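Local atomic coordinates of aminoglycoside N(3)-acetyltransferase III (Serratia marcescens, PDB entry 7LAO), a protein that acetylates the 3-amino group of 2-deoxystreptamine antibiotics such as gentamicin, kanamycin and tobramycin with acetyl-CoA, giving resistance to these drugs. Residues I9-V18 with R239-L250. Numbering follows the deposited sequence.
Sequences ITADLHGLGV and REGIVGRAPSYL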
loop_
_atom_site.group_PDB
_atom_site.type_symbol
_atom_site.label_atom_id
_atom_site.label_comp_id
_atom_site.label_asym_id
_atom_site.label_seq_id
_atom_site.Cartn_x
_atom_site.Cartn_y
_atom_site.Cartn_z
ATOM N N ILE A 9 17.579 2.956 14.304
ATOM C CA ILE A 9 16.278 2.982 13.634
ATOM C C ILE A 9 15.237 2.191 14.418
ATOM O O ILE A 9 14.076 2.612 14.516
ATOM C CB ILE A 9 16.384 2.473 12.185
ATOM C CG1 ILE A 9 17.432 3.284 11.355
ATOM C CG2 ILE A 9 14.936 2.436 11.539
ATOM C CD1 ILE A 9 17.203 4.808 11.349
ATOM N N THR A 10 15.630 1.055 15.012
ATOM C CA THR A 10 14.693 0.316 15.852
ATOM C C THR A 10 14.242 1.153 17.039
ATOM O O THR A 10 13.063 1.133 17.399
ATOM C CB THR A 10 15.306 -1.005 16.344
ATOM O OG1 THR A 10 15.752 -1.786 15.233
ATOM C CG2 THR A 10 14.255 -1.818 17.078
ATOM N N ALA A 11 15.181 1.880 17.672
ATOM C CA ALA A 11 14.833 2.770 18.775
ATOM C C ALA A 11 13.865 3.861 18.333
ATOM O O ALA A 11 12.865 4.109 19.017
ATOM C CB ALA A 11 16.085 3.387 19.379
ATOM N N ASP A 12 14.102 4.480 17.165
ATOM C CA ASP A 12 13.162 5.504 16.679
ATOM C C ASP A 12 11.752 4.924 16.448
ATOM O O ASP A 12 10.741 5.555 16.781
ATOM C CB ASP A 12 13.679 6.136 15.377
ATOM C CG ASP A 12 15.042 6.869 15.544
ATOM O OD1 ASP A 12 15.393 7.223 16.696
ATOM O OD2 ASP A 12 15.719 7.105 14.508
ATOM N N LEU A 13 11.663 3.735 15.838
ATOM C CA LEU A 13 10.384 3.069 15.638
ATOM C C LEU A 13 9.661 2.843 16.959
ATOM O O LEU A 13 8.450 3.098 17.084
ATOM C CB LEU A 13 10.644 1.728 14.936
ATOM C CG LEU A 13 11.115 1.927 13.497
ATOM C CD1 LEU A 13 11.573 0.517 12.926
ATOM C CD2 LEU A 13 10.021 2.575 12.625
ATOM N N HIS A 14 10.375 2.320 17.949
ATOM C CA HIS A 14 9.756 2.120 19.254
ATOM C C HIS A 14 9.269 3.435 19.838
ATOM O O HIS A 14 8.157 3.519 20.366
ATOM C CB HIS A 14 10.759 1.462 20.193
ATOM C CG HIS A 14 10.154 0.984 21.464
ATOM N ND1 HIS A 14 10.086 1.764 22.598
ATOM C CD2 HIS A 14 9.531 -0.183 21.766
ATOM C CE1 HIS A 14 9.482 1.085 23.559
ATOM N NE2 HIS A 14 9.135 -0.099 23.081
ATOM N N GLY A 15 10.079 4.489 19.724
ATOM C CA GLY A 15 9.667 5.768 20.243
ATOM C C GLY A 15 8.460 6.311 19.517
ATOM O O GLY A 15 7.718 7.120 20.067
ATOM N N LEU A 16 8.245 5.880 18.279
ATOM C CA LEU A 16 7.084 6.357 17.532
ATOM C C LEU A 16 5.834 5.573 17.880
ATOM O O LEU A 16 4.707 5.971 17.520
ATOM C CB LEU A 16 7.382 6.290 16.033
ATOM C CG LEU A 16 6.410 6.867 15.029
ATOM C CD1 LEU A 16 6.288 8.426 15.152
ATOM C CD2 LEU A 16 6.817 6.423 13.649
ATOM N N GLY A 17 6.004 4.467 18.586
ATOM C CA GLY A 17 4.879 3.669 19.028
ATOM C C GLY A 17 4.831 2.267 18.464
ATOM O O GLY A 17 3.913 1.522 18.829
ATOM N N VAL A 18 5.762 1.852 17.601
ATOM C CA VAL A 18 5.746 0.477 17.102
ATOM C C VAL A 18 6.083 -0.471 18.249
ATOM O O VAL A 18 6.977 -0.194 19.059
ATOM C CB VAL A 18 6.746 0.307 15.939
ATOM C CG1 VAL A 18 6.761 -1.193 15.398
ATOM C CG2 VAL A 18 6.446 1.319 14.796
ATOM N N ARG A 239 0.557 9.291 15.992
ATOM C CA ARG A 239 1.858 9.647 16.553
ATOM C C ARG A 239 2.747 10.186 15.444
ATOM O O ARG A 239 2.689 9.703 14.302
ATOM C CB ARG A 239 2.556 8.433 17.188
ATOM C CG ARG A 239 1.798 7.795 18.357
ATOM C CD ARG A 239 2.112 8.545 19.666
ATOM N NE ARG A 239 3.473 8.228 20.057
ATOM C CZ ARG A 239 3.816 7.192 20.825
ATOM N NH1 ARG A 239 2.882 6.390 21.317
ATOM N NH2 ARG A 239 5.091 6.959 21.100
ATOM N N GLU A 240 3.600 11.131 15.804
ATOM C CA GLU A 240 4.594 11.723 14.904
ATOM C C GLU A 240 5.957 11.658 15.555
ATOM O O GLU A 240 6.074 11.762 16.778
ATOM C CB GLU A 240 4.302 13.242 14.599
ATOM C CG GLU A 240 2.890 13.485 13.983
ATOM C CD GLU A 240 2.615 14.923 13.594
ATOM O OE1 GLU A 240 3.577 15.704 13.405
ATOM O OE2 GLU A 240 1.423 15.293 13.480
ATOM N N GLY A 241 7.004 11.558 14.731
ATOM C CA GLY A 241 8.354 11.649 15.253
ATOM C C GLY A 241 9.310 11.359 14.117
ATOM O O GLY A 241 8.894 11.030 13.000
ATOM N N ILE A 242 10.606 11.398 14.437
ATOM C CA ILE A 242 11.625 11.217 13.409
ATOM C C ILE A 242 12.072 9.774 13.426
ATOM O O ILE A 242 12.308 9.217 14.493
ATOM C CB ILE A 242 12.838 12.140 13.641
ATOM C CG1 ILE A 242 12.415 13.608 13.589
ATOM C CG2 ILE A 242 13.940 11.845 12.607
ATOM C CD1 ILE A 242 11.858 13.970 12.242
ATOM N N VAL A 243 12.291 9.193 12.250
ATOM C CA VAL A 243 12.903 7.876 12.139
ATOM C C VAL A 243 14.065 8.017 11.178
ATOM O O VAL A 243 13.852 8.310 10.002
ATOM C CB VAL A 243 11.904 6.807 11.658
ATOM C CG1 VAL A 243 12.639 5.470 11.589
ATOM C CG2 VAL A 243 10.671 6.781 12.591
ATOM N N GLY A 244 15.284 7.839 11.678
ATOM C CA GLY A 244 16.427 8.136 10.834
ATOM C C GLY A 244 16.509 9.650 10.748
ATOM O O GLY A 244 16.647 10.304 11.779
ATOM N N ARG A 245 16.353 10.228 9.561
ATOM C CA ARG A 245 16.163 11.669 9.435
ATOM C C ARG A 245 14.808 12.013 8.815
ATOM O O ARG A 245 14.627 13.122 8.323
ATOM C CB ARG A 245 17.312 12.269 8.624
ATOM C CG ARG A 245 18.609 12.073 9.348
ATOM C CD ARG A 245 19.848 12.335 8.472
ATOM N NE ARG A 245 21.014 12.419 9.327
ATOM C CZ ARG A 245 21.905 11.450 9.552
ATOM N NH1 ARG A 245 21.793 10.266 8.969
ATOM N NH2 ARG A 245 22.937 11.685 10.358
ATOM N N ALA A 246 13.833 11.066 8.819
ATOM C CA ALA A 246 12.582 11.321 8.110
ATOM C C ALA A 246 11.471 11.670 9.082
ATOM O O ALA A 246 11.223 10.879 10.007
ATOM C CB ALA A 246 12.146 10.108 7.286
ATOM N N PRO A 247 10.753 12.791 8.885
ATOM C CA PRO A 247 9.474 12.993 9.600
ATOM C C PRO A 247 8.530 11.823 9.346
ATOM O O PRO A 247 8.327 11.403 8.200
ATOM C CB PRO A 247 8.908 14.272 8.988
ATOM C CG PRO A 247 9.643 14.448 7.694
ATOM C CD PRO A 247 11.027 13.883 7.935
ATOM N N SER A 248 7.949 11.299 10.408
ATOM C CA SER A 248 7.252 10.032 10.259
ATOM C C SER A 248 5.932 10.058 11.018
ATOM O O SER A 248 5.760 10.841 11.961
ATOM C CB SER A 248 8.131 8.850 10.702
ATOM O OG SER A 248 9.222 8.668 9.796
ATOM N N TYR A 249 4.995 9.214 10.565
ATOM C CA TYR A 249 3.654 9.111 11.153
ATOM C C TYR A 249 3.334 7.656 11.436
ATOM O O TYR A 249 3.707 6.756 10.660
ATOM C CB TYR A 249 2.554 9.611 10.226
ATOM C CG TYR A 249 2.608 11.071 9.875
ATOM C CD1 TYR A 249 3.541 11.558 8.955
ATOM C CD2 TYR A 249 1.691 11.971 10.452
ATOM C CE1 TYR A 249 3.574 12.911 8.621
ATOM C CE2 TYR A 249 1.723 13.310 10.118
ATOM C CZ TYR A 249 2.648 13.783 9.211
ATOM O OH TYR A 249 2.682 15.111 8.894
ATOM N N LEU A 250 2.608 7.423 12.528
ATOM C CA LEU A 250 2.053 6.103 12.789
ATOM C C LEU A 250 0.550 6.278 13.101
ATOM O O LEU A 250 0.177 7.008 14.037
ATOM C CB LEU A 250 2.803 5.369 13.919
ATOM C CG LEU A 250 2.330 3.921 14.234
ATOM C CD1 LEU A 250 2.558 2.920 13.104
ATOM C CD2 LEU A 250 2.945 3.418 15.562
HETATM O O HOH W 1 10.616 8.389 16.560
HETATM O O HOH W 2 16.923 9.826 14.198
HETATM O O HOH W 3 6.701 5.029 22.529
HETATM O O HOH W 4 6.049 9.817 18.985
#
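Ile9 puts its CD1 against the backbone of Gly244, 3.5 Å from CA, a tight fit at the turn of the hairpin. Its other branch, CG2, meets Val243 CG1. One turn on, the carboxylate of Asp12 holds the same type II' turn. Gly244 N donates to Asp12 OD2 at 3.0 Å in a nearly straight bond (172°), from the anti side and 24° out of the carboxylate plane. A water also links Asp12 OD2 to Gly244 O. A second water joins Asp12 O to Ile242 O. Leu13 brings only CD2 to this contact, against Val243 CG1. Gly15 O accepts a weak bond from Arg239 NH2 (2.8 Å), and Leu16 O lies over one face of the guanidinium, offset toward its rim. That oxygen is buried without a polar partner. Leu16 buries more surface against the hairpin than any other residue here. Its CD1 sits 3.2 Å from Gly241 N, since chi1 of -173° turns CG away from the backbone N. CD2 touches both Val243 CG2 and Ser248 CB, 4.0 Å from each. Gly17, at positive phi, closes the helix in a Schellman motif and packs on Leu250 CD2. Val18 CG2 touches the same methyl. Residues 9-16 of helix 6-16 run antiparallel to strand 239-243, the edge strand of the mixed sheet. Leu16 also meets Leu159 of strand 157-161, while Ile9, Leu13 and Val18 pack against helix 40-51.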